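Local coordinates for phosphoethanolamine N-methyltransferase 1 (Haemonchus contortus, PDB 4KRG), which probably transfers a methyl group from S-adenosylmethionine to phosphoethanolamine, a step towards phosphocholine in this nematode, at residues D48-L53 with L124-W129; W129-L134 with I156-S161; E274-T279 with K446-D451. All blocks are in the same frame, centred on the assembly; numbering follows the deposited sequence.

Contact 1: D48-L53 with L124-W129. With SAH (S-adenosyl-L-homocysteine), chain D; OPE (phosphoric acid mono-(2-amino-ethyl) ester), chain C.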
loop_
_atom_site.group_PDB
_atom_site.type_symbol
_atom_site.label_atom_id
_atom_site.label_comp_id
_atom_site.label_asym_id
_atom_site.label_seq_id
_atom_site.Cartn_x
_atom_site.Cartn_y
_atom_site.Cartn_z
ATOM N N ASP A 48 0.504 -12.130 8.790
ATOM C CA ASP A 48 0.717 -10.759 8.321
ATOM C C ASP A 48 -0.593 -10.101 7.908
ATOM O O ASP A 48 -0.853 -8.950 8.229
ATOM C CB ASP A 48 1.654 -10.738 7.111
ATOM C CG ASP A 48 3.101 -11.016 7.474
ATOM O OD1 ASP A 48 3.473 -10.920 8.659
ATOM O OD2 ASP A 48 3.868 -11.326 6.542
ATOM N N ILE A 49 -1.406 -10.842 7.170
ATOM C CA ILE A 49 -2.669 -10.319 6.676
ATOM C C ILE A 49 -3.706 -10.222 7.798
ATOM O O ILE A 49 -4.317 -9.172 8.010
ATOM C CB ILE A 49 -3.226 -11.202 5.536
ATOM C CG1 ILE A 49 -2.287 -11.178 4.323
ATOM C CG2 ILE A 49 -4.637 -10.768 5.164
ATOM C CD1 ILE A 49 -2.066 -9.805 3.709
ATOM N N LEU A 50 -3.895 -11.319 8.522
ATOM C CA LEU A 50 -4.928 -11.366 9.551
ATOM C C LEU A 50 -4.667 -10.394 10.701
ATOM O O LEU A 50 -5.600 -9.833 11.271
ATOM C CB LEU A 50 -5.139 -12.800 10.049
ATOM C CG LEU A 50 -5.821 -13.703 9.022
ATOM C CD1 LEU A 50 -5.970 -15.103 9.561
ATOM C CD2 LEU A 50 -7.177 -13.150 8.637
ATOM N N SER A 51 -3.400 -10.167 11.029
ATOM C CA SER A 51 -3.078 -9.246 12.110
ATOM C C SER A 51 -3.290 -7.790 11.701
ATOM O O SER A 51 -3.225 -6.893 12.537
ATOM C CB SER A 51 -1.649 -9.450 12.594
ATOM O OG SER A 51 -0.752 -8.757 11.754
ATOM N N SER A 52 -3.565 -7.553 10.420
ATOM C CA SER A 52 -3.790 -6.190 9.941
ATOM C C SER A 52 -5.269 -5.816 9.961
ATOM O O SER A 52 -5.624 -4.658 9.768
ATOM C CB SER A 52 -3.228 -6.009 8.531
ATOM O OG SER A 52 -4.088 -6.578 7.561
ATOM N N LEU A 53 -6.126 -6.801 10.196
ATOM C CA LEU A 53 -7.570 -6.577 10.192
ATOM C C LEU A 53 -8.099 -6.020 11.515
ATOM O O LEU A 53 -7.509 -6.227 12.572
ATOM C CB LEU A 53 -8.314 -7.876 9.857
ATOM C CG LEU A 53 -7.983 -8.562 8.534
ATOM C CD1 LEU A 53 -8.836 -9.815 8.371
ATOM C CD2 LEU A 53 -8.211 -7.619 7.380
ATOM N N LEU A 124 -17.259 -6.782 7.025
ATOM C CA LEU A 124 -15.955 -6.922 6.385
ATOM C C LEU A 124 -16.088 -7.688 5.077
ATOM O O LEU A 124 -16.665 -8.771 5.045
ATOM C CB LEU A 124 -14.975 -7.654 7.304
ATOM C CG LEU A 124 -13.588 -7.982 6.724
ATOM C CD1 LEU A 124 -12.801 -6.718 6.428
ATOM C CD2 LEU A 124 -12.802 -8.879 7.669
ATOM N N VAL A 125 -15.577 -7.107 4.000
ATOM C CA VAL A 125 -15.406 -7.831 2.753
ATOM C C VAL A 125 -13.930 -8.185 2.681
ATOM O O VAL A 125 -13.078 -7.305 2.569
ATOM C CB VAL A 125 -15.836 -6.980 1.530
ATOM C CG1 VAL A 125 -15.441 -7.659 0.215
ATOM C CG2 VAL A 125 -17.335 -6.738 1.556
ATOM N N PHE A 126 -13.622 -9.472 2.789
ATOM C CA PHE A 126 -12.238 -9.903 2.826
ATOM C C PHE A 126 -11.842 -10.581 1.532
ATOM O O PHE A 126 -12.493 -11.531 1.091
ATOM C CB PHE A 126 -11.992 -10.868 3.983
ATOM C CG PHE A 126 -10.571 -11.353 4.063
ATOM C CD1 PHE A 126 -9.617 -10.631 4.771
ATOM C CD2 PHE A 126 -10.180 -12.519 3.418
ATOM C CE1 PHE A 126 -8.301 -11.068 4.840
ATOM C CE2 PHE A 126 -8.860 -12.959 3.481
ATOM C CZ PHE A 126 -7.926 -12.232 4.189
ATOM N N THR A 127 -10.765 -10.101 0.927
ATOM C CA THR A 127 -10.189 -10.771 -0.221
ATOM C C THR A 127 -8.674 -10.796 -0.078
ATOM O O THR A 127 -8.092 -10.007 0.665
ATOM C CB THR A 127 -10.561 -10.079 -1.543
ATOM O OG1 THR A 127 -9.952 -8.785 -1.585
ATOM C CG2 THR A 127 -12.075 -9.947 -1.694
ATOM N N ASN A 128 -8.045 -11.712 -0.797
ATOM C CA ASN A 128 -6.594 -11.833 -0.813
ATOM C C ASN A 128 -6.223 -12.524 -2.120
ATOM O O ASN A 128 -6.540 -13.700 -2.302
ATOM C CB ASN A 128 -6.106 -12.631 0.411
ATOM C CG ASN A 128 -4.585 -12.682 0.518
ATOM O OD1 ASN A 128 -3.953 -11.760 1.041
ATOM N ND2 ASN A 128 -3.994 -13.762 0.028
ATOM N N TRP A 129 -5.589 -11.777 -3.028
ATOM C CA TRP A 129 -5.300 -12.235 -4.398
ATOM C C TRP A 129 -6.561 -12.476 -5.256
ATOM O O TRP A 129 -6.835 -13.611 -5.637
ATOM C CB TRP A 129 -4.464 -13.524 -4.397
ATOM C CG TRP A 129 -3.026 -13.407 -3.988
ATOM C CD1 TRP A 129 -2.132 -12.430 -4.341
ATOM C CD2 TRP A 129 -2.315 -14.328 -3.162
ATOM N NE1 TRP A 129 -0.899 -12.695 -3.781
ATOM C CE2 TRP A 129 -0.984 -13.853 -3.050
ATOM C CE3 TRP A 129 -2.660 -15.512 -2.502
ATOM C CZ2 TRP A 129 -0.015 -14.522 -2.308
ATOM C CZ3 TRP A 129 -1.700 -16.172 -1.767
ATOM C CH2 TRP A 129 -0.390 -15.677 -1.675
HETATM N N SAH D . -7.566 -16.091 -1.288
HETATM C CA SAH D . -7.024 -17.439 -1.052
HETATM C CB SAH D . -6.735 -18.107 -2.440
HETATM C CG SAH D . -5.820 -17.284 -3.345
HETATM S SD SAH D . -5.647 -17.903 -5.043
HETATM C C SAH D . -5.811 -17.385 -0.214
HETATM O O SAH D . -5.047 -16.437 -0.309
HETATM O OXT SAH D . -5.430 -18.406 0.318
HETATM C "C5'" SAH D . -7.151 -17.373 -5.902
HETATM C "C4'" SAH D . -8.416 -17.889 -5.482
HETATM O "O4'" SAH D . -9.477 -17.020 -5.963
HETATM C "C3'" SAH D . -8.676 -19.223 -6.058
HETATM O "O3'" SAH D . -9.343 -20.020 -5.106
HETATM C "C2'" SAH D . -9.563 -18.962 -7.182
HETATM O "O2'" SAH D . -10.369 -20.075 -7.456
HETATM C "C1'" SAH D . -10.359 -17.807 -6.702
HETATM N N9 SAH D . -10.986 -16.999 -7.806
HETATM C C8 SAH D . -10.363 -16.351 -8.799
HETATM N N7 SAH D . -11.287 -15.649 -9.456
HETATM C C5 SAH D . -12.482 -15.839 -8.892
HETATM C C6 SAH D . -13.775 -15.363 -9.166
HETATM N N6 SAH D . -14.019 -14.509 -10.216
HETATM N N1 SAH D . -14.779 -15.765 -8.365
HETATM C C2 SAH D . -14.576 -16.587 -7.343
HETATM N N3 SAH D . -13.349 -17.060 -7.059
HETATM C C4 SAH D . -12.293 -16.702 -7.811
HETATM C CA OPE C . -0.078 -15.760 -6.332
HETATM C CB OPE C . -1.129 -16.686 -5.814
HETATM O O1 OPE C . 2.204 -15.584 -8.072
HETATM O O2 OPE C . 1.189 -13.354 -7.990
HETATM O O3 OPE C . 0.684 -14.844 -9.924
HETATM O O4 OPE C . -0.226 -15.369 -7.647
HETATM N N OPE C . -2.502 -16.298 -6.010
HETATM P P OPE C . 0.981 -14.777 -8.442
#
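Apolar packing joins the C-terminal end of helix 38-50, and the type I turn Leu50 to Leu53 that continues from it, to Phe126 and Leu124 of strand 122-126. Ile49 carries its CG2 methyl anti to the backbone N and sets it in the plane of the Phe126 ring at its edge, 3.7 Å from Phe126 CE1. Leu53 crosses the same side chain at about a right angle, its CD1 lying 3.8 Å from Phe126 CD1. Two looser contacts flank these, Leu50 CD2 near Phe126 CE1 and Leu53 CD1 4.1 Å from Leu124 CD2. The Phe126 ring also meets the rings of His157 and Phe71.

Hydrogen bonds within 48-53 shape the turn. Ile49 O is gripped twice, by the backbone N of Ser52 and by Ser52 OG at 2.6 Å, the latter in the carbonyl plane on a lone pair; this holds the turn at Ile49 to Ser52.

Ligand bonds come from Asn128, just past strand 122-126, the fourth strand of this Rossmann-like class I methyltransferase fold. The amino N of SAH donates to Asn128 O at 2.8 Å, while Asn128 ND2 reaches SAH O at 2.9 Å (145° at the hydrogen). The amide stands anti to the backbone N (chi1 -175°), with the aliphatic CG1 of Ile49 3.7 Å from Asn128 OD1 and Arg159 bonded to that oxygen.

With one amide atom bound by Arg159 and the other by the cofactor, the rotation of the Asn128 side chain is defined, and one residue reads both the amino group and the carboxylate of the homocysteine part of SAH.

Contact 2: W129-L134 with I156-S161. With OPE (phosphoric acid mono-(2-amino-ethyl) ester), chain C; SAH (S-adenosyl-L-homocysteine), chain D.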
loop_
_atom_site.group_PDB
_atom_site.type_symbol
_atom_site.label_atom_id
_atom_site.label_comp_id
_atom_site.label_asym_id
_atom_site.label_seq_id
_atom_site.Cartn_x
_atom_site.Cartn_y
_atom_site.Cartn_z
ATOM N N TRP A 129 -5.589 -11.777 -3.028
ATOM C CA TRP A 129 -5.300 -12.235 -4.398
ATOM C C TRP A 129 -6.561 -12.476 -5.256
ATOM O O TRP A 129 -6.835 -13.611 -5.637
ATOM C CB TRP A 129 -4.464 -13.524 -4.397
ATOM C CG TRP A 129 -3.026 -13.407 -3.988
ATOM C CD1 TRP A 129 -2.132 -12.430 -4.341
ATOM C CD2 TRP A 129 -2.315 -14.328 -3.162
ATOM N NE1 TRP A 129 -0.899 -12.695 -3.781
ATOM C CE2 TRP A 129 -0.984 -13.853 -3.050
ATOM C CE3 TRP A 129 -2.660 -15.512 -2.502
ATOM C CZ2 TRP A 129 -0.015 -14.522 -2.308
ATOM C CZ3 TRP A 129 -1.700 -16.172 -1.767
ATOM C CH2 TRP A 129 -0.390 -15.677 -1.675
ATOM N N LEU A 130 -7.309 -11.424 -5.581
ATOM C CA LEU A 130 -8.533 -11.603 -6.367
ATOM C C LEU A 130 -8.712 -10.619 -7.530
ATOM O O LEU A 130 -9.064 -11.030 -8.636
ATOM C CB LEU A 130 -9.773 -11.584 -5.471
ATOM C CG LEU A 130 -11.099 -11.845 -6.197
ATOM C CD1 LEU A 130 -11.125 -13.248 -6.802
ATOM C CD2 LEU A 130 -12.285 -11.635 -5.266
HETATM N N MSE A 131 -8.477 -9.333 -7.282
HETATM C CA MSE A 131 -8.643 -8.318 -8.328
HETATM C C MSE A 131 -7.784 -8.608 -9.561
HETATM O O MSE A 131 -8.171 -8.307 -10.688
HETATM C CB MSE A 131 -8.314 -6.914 -7.804
HETATM C CG MSE A 131 -9.132 -6.431 -6.614
HETATM SE SE MSE A 131 -11.061 -6.430 -6.947
HETATM C CE MSE A 131 -11.450 -8.210 -6.213
HETATM N N MSE A 132 -6.614 -9.194 -9.331
HETATM C CA MSE A 132 -5.688 -9.548 -10.402
HETATM C C MSE A 132 -6.279 -10.613 -11.330
HETATM O O MSE A 132 -5.760 -10.840 -12.421
HETATM C CB MSE A 132 -4.387 -10.063 -9.792
HETATM C CG MSE A 132 -4.631 -11.234 -8.868
HETATM SE SE MSE A 132 -3.224 -11.530 -7.541
HETATM C CE MSE A 132 -1.933 -12.452 -8.679
ATOM N N TYR A 133 -7.355 -11.268 -10.890
ATOM C CA TYR A 133 -8.039 -12.268 -11.710
ATOM C C TYR A 133 -9.361 -11.738 -12.276
ATOM O O TYR A 133 -10.191 -12.510 -12.759
ATOM C CB TYR A 133 -8.266 -13.568 -10.923
ATOM C CG TYR A 133 -6.997 -14.186 -10.380
ATOM C CD1 TYR A 133 -6.017 -14.667 -11.237
ATOM C CD2 TYR A 133 -6.783 -14.299 -9.010
ATOM C CE1 TYR A 133 -4.851 -15.230 -10.743
ATOM C CE2 TYR A 133 -5.618 -14.867 -8.507
ATOM C CZ TYR A 133 -4.658 -15.329 -9.382
ATOM O OH TYR A 133 -3.496 -15.881 -8.901
ATOM N N LEU A 134 -9.543 -10.421 -12.218
ATOM C CA LEU A 134 -10.709 -9.758 -12.800
ATOM C C LEU A 134 -10.268 -8.734 -13.845
ATOM O O LEU A 134 -9.156 -8.231 -13.777
ATOM C CB LEU A 134 -11.522 -9.047 -11.718
ATOM C CG LEU A 134 -12.102 -9.905 -10.595
ATOM C CD1 LEU A 134 -12.878 -9.054 -9.603
ATOM C CD2 LEU A 134 -12.991 -10.983 -11.158
ATOM N N ILE A 156 -13.132 -3.122 3.875
ATOM C CA ILE A 156 -12.766 -4.112 2.874
ATOM C C ILE A 156 -11.252 -4.281 2.898
ATOM O O ILE A 156 -10.508 -3.301 2.983
ATOM C CB ILE A 156 -13.294 -3.754 1.449
ATOM C CG1 ILE A 156 -12.744 -4.721 0.402
ATOM C CG2 ILE A 156 -12.979 -2.311 1.076
ATOM C CD1 ILE A 156 -13.366 -4.536 -0.968
ATOM N N HIS A 157 -10.804 -5.528 2.879
ATOM C CA HIS A 157 -9.386 -5.812 2.766
ATOM C C HIS A 157 -9.107 -6.351 1.371
ATOM O O HIS A 157 -9.800 -7.253 0.898
ATOM C CB HIS A 157 -8.941 -6.846 3.800
ATOM C CG HIS A 157 -7.513 -7.272 3.639
ATOM N ND1 HIS A 157 -7.131 -8.270 2.771
ATOM C CD2 HIS A 157 -6.380 -6.825 4.230
ATOM C CE1 HIS A 157 -5.816 -8.423 2.832
ATOM N NE2 HIS A 157 -5.340 -7.555 3.704
ATOM N N LEU A 158 -8.081 -5.805 0.725
ATOM C CA LEU A 158 -7.622 -6.333 -0.551
ATOM C C LEU A 158 -6.115 -6.517 -0.498
ATOM O O LEU A 158 -5.427 -5.791 0.196
ATOM C CB LEU A 158 -7.997 -5.385 -1.680
ATOM C CG LEU A 158 -9.497 -5.090 -1.768
ATOM C CD1 LEU A 158 -9.727 -3.599 -1.933
ATOM C CD2 LEU A 158 -10.118 -5.849 -2.918
ATOM N N ARG A 159 -5.618 -7.509 -1.221
ATOM C CA ARG A 159 -4.188 -7.748 -1.337
ATOM C C ARG A 159 -3.939 -8.259 -2.741
ATOM O O ARG A 159 -4.575 -9.220 -3.174
ATOM C CB ARG A 159 -3.731 -8.799 -0.330
ATOM C CG ARG A 159 -2.250 -9.143 -0.447
ATOM C CD ARG A 159 -1.985 -10.376 -1.303
ATOM N NE ARG A 159 -0.599 -10.813 -1.159
ATOM C CZ ARG A 159 -0.161 -11.591 -0.173
ATOM N NH1 ARG A 159 -1.000 -12.035 0.758
ATOM N NH2 ARG A 159 1.118 -11.929 -0.120
ATOM N N GLU A 160 -3.026 -7.624 -3.466
ATOM C CA GLU A 160 -2.806 -8.023 -4.846
ATOM C C GLU A 160 -1.327 -8.123 -5.191
ATOM O O GLU A 160 -0.497 -7.421 -4.613
ATOM C CB GLU A 160 -3.494 -7.045 -5.804
ATOM C CG GLU A 160 -4.978 -6.843 -5.556
ATOM C CD GLU A 160 -5.804 -8.096 -5.829
ATOM O OE1 GLU A 160 -5.353 -8.952 -6.625
ATOM O OE2 GLU A 160 -6.909 -8.225 -5.252
ATOM N N SER A 161 -1.002 -9.006 -6.130
ATOM C CA SER A 161 0.331 -9.034 -6.704
ATOM C C SER A 161 0.407 -7.854 -7.649
ATOM O O SER A 161 -0.263 -7.833 -8.690
ATOM C CB SER A 161 0.570 -10.323 -7.484
ATOM O OG SER A 161 0.475 -11.442 -6.632
HETATM C CA OPE C . -0.078 -15.760 -6.332
HETATM C CB OPE C . -1.129 -16.686 -5.814
HETATM O O1 OPE C . 2.204 -15.584 -8.072
HETATM O O2 OPE C . 1.189 -13.354 -7.990
HETATM O O3 OPE C . 0.684 -14.844 -9.924
HETATM O O4 OPE C . -0.226 -15.369 -7.647
HETATM N N OPE C . -2.502 -16.298 -6.010
HETATM P P OPE C . 0.981 -14.777 -8.442
HETATM N N SAH D . -7.566 -16.091 -1.288
HETATM C CA SAH D . -7.024 -17.439 -1.052
HETATM C CB SAH D . -6.735 -18.107 -2.440
HETATM C CG SAH D . -5.820 -17.284 -3.345
HETATM S SD SAH D . -5.647 -17.903 -5.043
HETATM C C SAH D . -5.811 -17.385 -0.214
HETATM O O SAH D . -5.047 -16.437 -0.309
HETATM O OXT SAH D . -5.430 -18.406 0.318
HETATM C "C5'" SAH D . -7.151 -17.373 -5.902
HETATM C "C4'" SAH D . -8.416 -17.889 -5.482
HETATM O "O4'" SAH D . -9.477 -17.020 -5.963
HETATM C "C3'" SAH D . -8.676 -19.223 -6.058
HETATM O "O3'" SAH D . -9.343 -20.020 -5.106
HETATM C "C2'" SAH D . -9.563 -18.962 -7.182
HETATM O "O2'" SAH D . -10.369 -20.075 -7.456
HETATM C "C1'" SAH D . -10.359 -17.807 -6.702
HETATM N N9 SAH D . -10.986 -16.999 -7.806
HETATM C C8 SAH D . -10.363 -16.351 -8.799
HETATM N N7 SAH D . -11.287 -15.649 -9.456
HETATM C C5 SAH D . -12.482 -15.839 -8.892
HETATM C C6 SAH D . -13.775 -15.363 -9.166
HETATM N N6 SAH D . -14.019 -14.509 -10.216
HETATM N N1 SAH D . -14.779 -15.765 -8.365
HETATM C C2 SAH D . -14.576 -16.587 -7.343
HETATM N N3 SAH D . -13.349 -17.060 -7.059
HETATM C C4 SAH D . -12.293 -16.702 -7.811
#
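Glu160 turns its buried carboxylate into the loop after strand 122-126, where three consecutive backbone N-H groups satisfy it. Glu160 OE2 accepts from Leu130 N at 3.2 Å on its syn lone pair and from Met131 N at 2.8 Å from above the carboxylate plane. Met132 N donates to Glu160 OE1 at 3.0 Å, also from above the plane; Met131 and Met132 are both selenomethionines in this crystal. One residue before Leu130, Trp129 N bonds to Arg159 O at 2.8 Å, tying the start of the loop to strand 154-161.

The polar ends of Trp129 and Arg159 find partners beyond the pair: NE1 and NE both bond to Gln231 OE1, and Arg159 NH2 forms a salt bridge with Asp45. A bend at chi2 (-96°) lays Arg159 alongside the indole, with Arg159 CD in a CH-pi contact 3.8 Å from the centroid of the Trp129 five-membered ring. Phosphoethanolamine covers the opposite indole face, its CB over the centre.

Ser161 OG donates a very short bond of 2.5 Å to OPE O2, and Gln231 also bonds to this hydroxyl; Ser161 N has no partner in the model. At the substrate's other end, OPE N donates to Tyr133 OH at 3.1 Å.

Three N-H donors converging on Glu160 would favour its charged form, and probably help hold the loop whose Trp129 and Tyr133 meet the substrate's amine.

Contact 3: E274-T279 with K446-D451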
loop_
_atom_site.group_PDB
_atom_site.type_symbol
_atom_site.label_atom_id
_atom_site.label_comp_id
_atom_site.label_asym_id
_atom_site.label_seq_id
_atom_site.Cartn_x
_atom_site.Cartn_y
_atom_site.Cartn_z
ATOM N N GLU A 274 17.045 6.986 -10.838
ATOM C CA GLU A 274 17.601 7.836 -9.788
ATOM C C GLU A 274 18.759 7.145 -9.077
ATOM O O GLU A 274 18.558 6.175 -8.339
ATOM C CB GLU A 274 16.538 8.258 -8.765
ATOM C CG GLU A 274 17.009 9.412 -7.889
ATOM C CD GLU A 274 16.146 9.677 -6.668
ATOM O OE1 GLU A 274 15.683 8.703 -6.031
ATOM O OE2 GLU A 274 15.954 10.870 -6.332
ATOM N N LYS A 275 19.967 7.649 -9.306
ATOM C CA LYS A 275 21.175 7.063 -8.725
ATOM C C LYS A 275 21.446 7.499 -7.283
ATOM O O LYS A 275 22.204 6.846 -6.568
ATOM C CB LYS A 275 22.392 7.406 -9.580
ATOM C CG LYS A 275 22.322 6.899 -11.003
ATOM C CD LYS A 275 23.621 7.202 -11.745
ATOM C CE LYS A 275 23.879 8.699 -11.825
ATOM N NZ LYS A 275 24.944 9.039 -12.812
ATOM N N TYR A 276 20.835 8.609 -6.877
ATOM C CA TYR A 276 20.990 9.169 -5.534
ATOM C C TYR A 276 19.999 10.320 -5.421
ATOM O O TYR A 276 19.430 10.728 -6.426
ATOM C CB TYR A 276 22.420 9.665 -5.310
ATOM C CG TYR A 276 22.871 10.675 -6.328
ATOM C CD1 TYR A 276 22.657 12.032 -6.128
ATOM C CD2 TYR A 276 23.498 10.275 -7.502
ATOM C CE1 TYR A 276 23.052 12.958 -7.060
ATOM C CE2 TYR A 276 23.900 11.198 -8.445
ATOM C CZ TYR A 276 23.675 12.539 -8.219
ATOM O OH TYR A 276 24.064 13.467 -9.149
ATOM N N SER A 277 19.791 10.851 -4.219
ATOM C CA SER A 277 18.898 12.002 -4.049
ATOM C C SER A 277 19.734 13.266 -3.923
ATOM O O SER A 277 20.830 13.223 -3.370
ATOM C CB SER A 277 18.015 11.825 -2.809
ATOM O OG SER A 277 17.193 12.964 -2.599
ATOM N N TRP A 278 19.240 14.395 -4.425
ATOM C CA TRP A 278 20.026 15.616 -4.297
ATOM C C TRP A 278 20.183 16.018 -2.846
ATOM O O TRP A 278 21.116 16.723 -2.492
ATOM C CB TRP A 278 19.477 16.775 -5.137
ATOM C CG TRP A 278 18.196 17.437 -4.701
ATOM C CD1 TRP A 278 16.967 17.269 -5.262
ATOM C CD2 TRP A 278 18.041 18.436 -3.681
ATOM N NE1 TRP A 278 16.048 18.078 -4.642
ATOM C CE2 TRP A 278 16.677 18.807 -3.670
ATOM C CE3 TRP A 278 18.907 19.045 -2.772
ATOM C CZ2 TRP A 278 16.166 19.750 -2.778
ATOM C CZ3 TRP A 278 18.399 19.981 -1.889
ATOM C CH2 TRP A 278 17.042 20.327 -1.900
ATOM N N THR A 279 19.278 15.528 -2.006
ATOM C CA THR A 279 19.275 15.893 -0.598
ATOM C C THR A 279 20.327 15.129 0.201
ATOM O O THR A 279 20.574 15.452 1.358
ATOM C CB THR A 279 17.893 15.650 0.029
ATOM O OG1 THR A 279 17.580 14.259 -0.067
ATOM C CG2 THR A 279 16.827 16.442 -0.695
ATOM N N LYS A 446 21.207 17.811 -13.806
ATOM C CA LYS A 446 22.070 17.693 -14.976
ATOM C C LYS A 446 22.581 16.265 -15.115
ATOM O O LYS A 446 22.676 15.731 -16.220
ATOM C CB LYS A 446 23.255 18.648 -14.851
ATOM C CG LYS A 446 22.883 20.112 -14.718
ATOM C CD LYS A 446 22.282 20.659 -15.996
ATOM C CE LYS A 446 22.202 22.187 -15.947
ATOM N NZ LYS A 446 21.695 22.762 -17.220
ATOM N N ASP A 447 22.910 15.662 -13.975
ATOM C CA ASP A 447 23.478 14.320 -13.914
ATOM C C ASP A 447 22.498 13.270 -14.413
ATOM O O ASP A 447 22.894 12.268 -15.000
ATOM C CB ASP A 447 23.863 13.996 -12.472
ATOM C CG ASP A 447 24.664 12.725 -12.350
ATOM O OD1 ASP A 447 25.157 12.207 -13.375
ATOM O OD2 ASP A 447 24.818 12.246 -11.210
ATOM N N HIS A 448 21.216 13.509 -14.161
ATOM C CA HIS A 448 20.163 12.587 -14.575
ATOM C C HIS A 448 19.486 13.028 -15.870
ATOM O O HIS A 448 18.562 12.362 -16.348
ATOM C CB HIS A 448 19.134 12.401 -13.454
ATOM C CG HIS A 448 19.670 11.679 -12.262
ATOM N ND1 HIS A 448 20.357 12.308 -11.239
ATOM C CD2 HIS A 448 19.644 10.366 -11.925
ATOM C CE1 HIS A 448 20.714 11.433 -10.339
ATOM N NE2 HIS A 448 20.292 10.232 -10.722
ATOM N N ASN A 449 19.954 14.143 -16.432
ATOM C CA ASN A 449 19.410 14.683 -17.676
ATOM C C ASN A 449 17.910 14.934 -17.584
ATOM O O ASN A 449 17.161 14.686 -18.524
ATOM C CB ASN A 449 19.725 13.764 -18.859
ATOM C CG ASN A 449 19.523 14.444 -20.194
ATOM O OD1 ASN A 449 19.833 15.622 -20.354
ATOM N ND2 ASN A 449 18.986 13.707 -21.157
ATOM N N LEU A 450 17.472 15.422 -16.434
ATOM C CA LEU A 450 16.082 15.802 -16.262
ATOM C C LEU A 450 15.915 17.207 -16.822
ATOM O O LEU A 450 16.548 18.140 -16.348
ATOM C CB LEU A 450 15.712 15.761 -14.778
ATOM C CG LEU A 450 15.692 14.368 -14.144
ATOM C CD1 LEU A 450 15.788 14.448 -12.627
ATOM C CD2 LEU A 450 14.429 13.651 -14.547
ATOM N N ASP A 451 15.092 17.368 -17.847
ATOM C CA ASP A 451 14.870 18.702 -18.391
ATOM C C ASP A 451 13.832 19.432 -17.560
ATOM O O ASP A 451 12.756 19.773 -18.044
ATOM C CB ASP A 451 14.445 18.643 -19.856
ATOM C CG ASP A 451 15.612 18.814 -20.804
ATOM O OD1 ASP A 451 16.755 18.510 -20.397
ATOM O OD2 ASP A 451 15.388 19.251 -21.956
HETATM O O HOH W 1 27.069 10.812 -10.913
#
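Asp447, in the last turn of helix 434-448, turns its carboxylate towards the loop between helices 249-271 and 280-283; its CG is anti to the backbone N (chi1 -170°), and its two oxygens take different partners. Asp447 OD2 accepts a hydrogen bond from Tyr276 OH at a short 2.5 Å, through the anti lone pair, and lies in the plane of the tyrosine ring at its edge. Lys275, its chain bent at chi3, crosses the aspartate at about a right angle and forms a salt bridge from NZ to Asp447 OD1, 3.2 Å long and from above the carboxylate plane. A water donates to Asp447 OD2 at 2.7 Å and receives a weak bond from Lys275 NZ.

His448 comes next, its imidazole beside the backbone of Glu274 and Lys275. Lys275 N donates to His448 NE2 at 3.0 Å, nearly straight (169°) and close to the ring plane. Because NE2 accepts from Lys275 N while ND1 faces Phe444 O, the ring is probably neutral with its proton on ND1. His448 CE1 rests over one face of Tyr276, 3.7 Å from Tyr276 CE2, the two rings being inclined obliquely.

This helix connects strands 428-432 and 458-465 of the C-terminal half, whose strand order matches the class I methyltransferase fold and so repeats that of the N-terminal half, which binds both ligands.

At Asn449 the backbone leaves the helix with positive phi (56°), closing it with a Schellman motif. Leu450 packs on Phe444 and Phe309.

In the fold
Contacts 1 and 2 are buried in the N-terminal half and contact 3 lies at the surface of the C-terminal half, about 39 and 35 Å from them, centre to centre. The first two share Trp129, both touch SAH and phosphoethanolamine, and reach neighbouring parallel strands, 122-126 and 154-161, linked where Thr127 and Val125 meet His157. Their chemistry still differs: 48-53 with 124-129 is joined by aliphatic and aromatic side chains, whereas 129-134 with 156-161 depends on backbone N-H groups meeting a buried carboxylate. Contact 3 also uses a carboxylate, but pairs it with a lysine, a tyrosine and a water, and has no substrate nearby.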